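Local coordinates for protein double Glycine Motif Protease domain from AMS/PCAT Transporter (Lachnospiraceae bacterium C6A11, PDB 6MPZ) that probably cleaves leader peptides after a double-glycine motif, as the C39 cysteine peptidase domain of a transporter that exports lantibiotic-type peptides, at residues V35-Y39 and K40-P44; C52-R56 and D57-A61. One frame throughout, in Å; residues are numbered along the deposited sequence.

Contact 1: residues V35-Y39 and K40-P44; sequences VLAYY and KKWVP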
# COMPACT_ATOMS: atom_id res chain seq x y z
N VAL A 35 -2.82 1.87 -6.33
CA VAL A 35 -2.22 0.63 -6.85
C VAL A 35 -2.98 0.09 -8.08
O VAL A 35 -2.37 -0.28 -9.08
CB VAL A 35 -2.03 -0.51 -5.79
CG1 VAL A 35 -1.49 -1.79 -6.44
CG2 VAL A 35 -1.07 -0.11 -4.71
N LEU A 36 -4.30 0.05 -7.99
CA LEU A 36 -5.16 -0.30 -9.12
C LEU A 36 -4.93 0.58 -10.37
O LEU A 36 -4.84 0.08 -11.49
CB LEU A 36 -6.63 -0.26 -8.69
CG LEU A 36 -7.01 -1.42 -7.74
CD1 LEU A 36 -8.34 -1.15 -7.02
CD2 LEU A 36 -7.03 -2.77 -8.48
N ALA A 37 -4.81 1.90 -10.14
CA ALA A 37 -4.55 2.86 -11.20
C ALA A 37 -3.18 2.65 -11.87
O ALA A 37 -3.08 2.83 -13.06
CB ALA A 37 -4.69 4.28 -10.66
N TYR A 38 -2.16 2.25 -11.10
CA TYR A 38 -0.83 1.91 -11.65
C TYR A 38 -0.96 0.76 -12.67
O TYR A 38 -0.29 0.79 -13.72
CB TYR A 38 0.16 1.53 -10.53
CG TYR A 38 1.52 1.03 -11.01
CD1 TYR A 38 2.55 1.92 -11.33
CD2 TYR A 38 1.76 -0.33 -11.17
CE1 TYR A 38 3.81 1.45 -11.77
CE2 TYR A 38 3.00 -0.81 -11.62
CZ TYR A 38 4.02 0.06 -11.94
OH TYR A 38 5.23 -0.47 -12.34
N TYR A 39 -1.79 -0.23 -12.36
CA TYR A 39 -2.00 -1.39 -13.27
C TYR A 39 -3.14 -1.14 -14.27
O TYR A 39 -3.48 -2.05 -15.04
CB TYR A 39 -2.27 -2.66 -12.47
CG TYR A 39 -1.06 -3.14 -11.69
CD1 TYR A 39 -0.02 -3.80 -12.34
CD2 TYR A 39 -0.94 -2.91 -10.31
CE1 TYR A 39 1.10 -4.24 -11.64
CE2 TYR A 39 0.17 -3.32 -9.60
CZ TYR A 39 1.20 -3.99 -10.27
OH TYR A 39 2.33 -4.42 -9.61
N LYS A 40 -3.68 0.08 -14.27
CA LYS A 40 -4.80 0.48 -15.12
C LYS A 40 -6.05 -0.40 -14.92
O LYS A 40 -6.75 -0.69 -15.87
CB LYS A 40 -4.37 0.57 -16.60
CG LYS A 40 -3.43 1.76 -16.87
CD LYS A 40 -2.40 1.59 -17.95
CE LYS A 40 -2.95 1.66 -19.34
NZ LYS A 40 -1.87 2.14 -20.25
N LYS A 41 -6.30 -0.81 -13.68
CA LYS A 41 -7.55 -1.50 -13.31
C LYS A 41 -8.49 -0.46 -12.80
O LYS A 41 -8.32 0.07 -11.71
CB LYS A 41 -7.33 -2.62 -12.30
CG LYS A 41 -6.64 -3.81 -12.96
CD LYS A 41 -6.04 -4.73 -11.90
CE LYS A 41 -5.24 -5.86 -12.52
NZ LYS A 41 -6.16 -6.76 -13.29
N TRP A 42 -9.47 -0.13 -13.64
CA TRP A 42 -10.35 1.00 -13.41
C TRP A 42 -11.51 0.49 -12.59
O TRP A 42 -12.24 -0.39 -13.04
CB TRP A 42 -10.79 1.61 -14.75
CG TRP A 42 -9.59 2.04 -15.66
CD1 TRP A 42 -9.37 1.69 -16.98
CD2 TRP A 42 -8.47 2.86 -15.28
NE1 TRP A 42 -8.20 2.26 -17.43
CE2 TRP A 42 -7.62 2.98 -16.42
CE3 TRP A 42 -8.10 3.52 -14.08
CZ2 TRP A 42 -6.44 3.71 -16.39
CZ3 TRP A 42 -6.91 4.27 -14.07
CH2 TRP A 42 -6.10 4.35 -15.21
N VAL A 43 -11.62 0.98 -11.36
CA VAL A 43 -12.62 0.56 -10.40
C VAL A 43 -13.02 1.86 -9.74
O VAL A 43 -12.16 2.53 -9.21
CB VAL A 43 -12.07 -0.42 -9.30
CG1 VAL A 43 -13.13 -0.69 -8.23
CG2 VAL A 43 -11.62 -1.74 -9.89
N PRO A 44 -14.31 2.20 -9.74
CA PRO A 44 -14.76 3.44 -9.07
C PRO A 44 -14.27 3.52 -7.61
O PRO A 44 -14.29 2.52 -6.89
CB PRO A 44 -16.30 3.36 -9.17
CG PRO A 44 -16.68 2.11 -9.96
CD PRO A 44 -15.41 1.42 -10.37

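Contact 2: residues C52-R56 and D57-A61; sequences CGVSR and DGSNA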
# COMPACT_ATOMS: atom_id res chain seq x y z
N CYS A 52 -13.05 -2.76 0.41
CA CYS A 52 -12.05 -2.82 1.47
C CYS A 52 -12.67 -2.92 2.85
O CYS A 52 -11.97 -3.14 3.83
CB CYS A 52 -11.13 -1.59 1.41
SG CYS A 52 -9.95 -1.70 0.04
N GLY A 53 -13.99 -2.71 2.93
CA GLY A 53 -14.69 -2.69 4.20
C GLY A 53 -14.36 -1.52 5.10
O GLY A 53 -14.23 -1.71 6.30
N VAL A 54 -14.27 -0.32 4.56
CA VAL A 54 -14.07 0.87 5.42
C VAL A 54 -15.14 0.94 6.51
O VAL A 54 -16.32 0.80 6.23
CB VAL A 54 -14.02 2.23 4.68
CG1 VAL A 54 -12.75 2.32 3.83
CG2 VAL A 54 -15.27 2.50 3.85
N SER A 55 -14.70 1.10 7.74
CA SER A 55 -15.58 1.11 8.90
C SER A 55 -15.10 2.28 9.76
O SER A 55 -14.27 3.10 9.30
CB SER A 55 -15.45 -0.22 9.65
OG SER A 55 -14.28 -0.22 10.46
N ARG A 56 -15.62 2.35 10.99
CA ARG A 56 -15.18 3.35 11.97
C ARG A 56 -13.75 3.08 12.45
O ARG A 56 -13.15 3.94 13.07
CB ARG A 56 -16.16 3.44 13.17
CG ARG A 56 -16.29 2.19 14.04
CD ARG A 56 -17.35 2.41 15.13
NE ARG A 56 -17.76 1.17 15.81
CZ ARG A 56 -17.04 0.49 16.71
NH1 ARG A 56 -15.82 0.87 17.08
NH2 ARG A 56 -17.55 -0.62 17.25
N ASP A 57 -13.21 1.90 12.18
CA ASP A 57 -11.80 1.59 12.46
C ASP A 57 -10.89 1.60 11.21
O ASP A 57 -9.87 0.92 11.16
CB ASP A 57 -11.73 0.24 13.17
CG ASP A 57 -12.53 0.25 14.49
OD1 ASP A 57 -12.32 1.16 15.33
OD2 ASP A 57 -13.38 -0.63 14.69
N GLY A 58 -11.26 2.39 10.21
CA GLY A 58 -10.56 2.44 8.94
C GLY A 58 -10.73 1.12 8.21
O GLY A 58 -11.85 0.59 8.18
N SER A 59 -9.64 0.59 7.65
CA SER A 59 -9.62 -0.71 6.97
C SER A 59 -8.52 -1.53 7.60
O SER A 59 -7.66 -1.01 8.31
CB SER A 59 -9.29 -0.54 5.48
OG SER A 59 -10.31 0.19 4.82
N ASN A 60 -8.52 -2.83 7.30
CA ASN A 60 -7.48 -3.71 7.77
C ASN A 60 -6.80 -4.45 6.61
O ASN A 60 -7.39 -4.61 5.53
CB ASN A 60 -7.97 -4.66 8.90
CG ASN A 60 -8.85 -5.81 8.41
OD1 ASN A 60 -8.45 -6.60 7.55
ND2 ASN A 60 -10.05 -5.94 9.01
N ALA A 61 -5.58 -4.89 6.86
CA ALA A 61 -4.73 -5.32 5.81
C ALA A 61 -5.29 -6.58 5.17
O ALA A 61 -5.13 -6.78 3.95
CB ALA A 61 -3.32 -5.56 6.32
O HOH W 1 -11.20 -3.82 6.35

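Contact 1: residues V35-Y39 and K40-P44
Lys41 N reaches back to Leu36 O at 2.8 Å, with a fairly straight N-H (158°). One residue earlier, Lys40 N makes a weaker bond to Ala37 O (3.1 Å). Two side-chain contacts accompany these bonds: Leu36 CD2 lies 3.8 Å from Lys41 CB, the two chains crossing at about a right angle, and Trp42 CZ3 lies 4.0 Å from Ala37 CA, which approaches the indole obliquely, and close to Ala37 CB. Above one face of that indole lies Lys40 O, offset toward the rim. The two backbone bonds form a Schellman motif that ends helix 27-38, with Lys40 at the C-prime position; its positive phi (58°) turns the chain back across the helix end. The ring of Tyr39, the first residue to leave helical angles, takes Tyr38 CD2 over the centre of one face, 3.6 Å above its plane, while Val35 CG1 lies at its edge. Farther along, Val43 CG2 comes to 4.4 Å from Leu36 CD1, and Val48 of helix 45-52 packs on both residues. Tyr38 OH bonds to Gln7 O, and Lys41 NZ reaches Tyr71 O weakly.

Contact 2: residues C52-R56 and D57-A61
Ser55 and Gly58 pair as a single antiparallel, hydrogen-bonded bridge, closed at its end by a type I turn running from one to the other. Ser55 N gives Gly58 O a bond of 2.9 Å; the return bond, Gly58 N to Ser55 O, is weak at 3.2 Å. Gly58 takes a positive phi, a conformation that a residue without a side chain adopts readily. On the same carbonyl, Val54 CA adds a CH...O contact of 3.6 Å to Gly58 O.

The serine hydroxyl works inside the turn. With OG set between its own N and carbonyl carbon (chi1 80°), Ser55 OG accepts Asp57 N at 2.9 Å (157° at the hydrogen), an ST turn nested in the type I turn, and donates weakly to Gly58 O. A water joins the two arms of the loop two to three residues away from the bridge, donating to Cys52 O and accepting from Asn60 N.

Among the non-bonded contacts, Ser59 OG meets Val54 CG1 at 3.4 Å.

Charge enters at the exposed tip, where Arg56 and Asp57 run side by side. Arg56 NH1 and Asp57 OD2 are 3.7 Å apart, a long salt bridge with the planes 74° apart and the oxygen well out of the guanidinium plane.

Past the bridge, Asn60 N-caps helix 61-70 through OD1 to Asn63 N. Directed hydrogen bonds therefore fix the turn, whereas the tip charges probably attract only electrostatically, and the backbone at Ser59 and Ala61 bonds to the bound leader peptide.

Overall arrangement
Contacts 1 and 2 follow one another along the chain within the C39 peptidase domain, with centres about 19 Å apart and nearest atoms about 7 Å apart, without touching. Helix 45-52 links them: contact 1 takes the chain from the end of helix 27-38 to Pro44, the N-cap of helix 45-52, and contact 2 takes it from the end of that helix into helix 61-70. Both are thus connections in the helical part that precedes the first strand of the antiparallel sheet. Helix 27-38 begins at Cys27, probably the nucleophile of a Cys-His-Asp triad with His101 and Asp117; contact 1 closes its far end, while contact 2 runs from Ser59 on against the leader peptide.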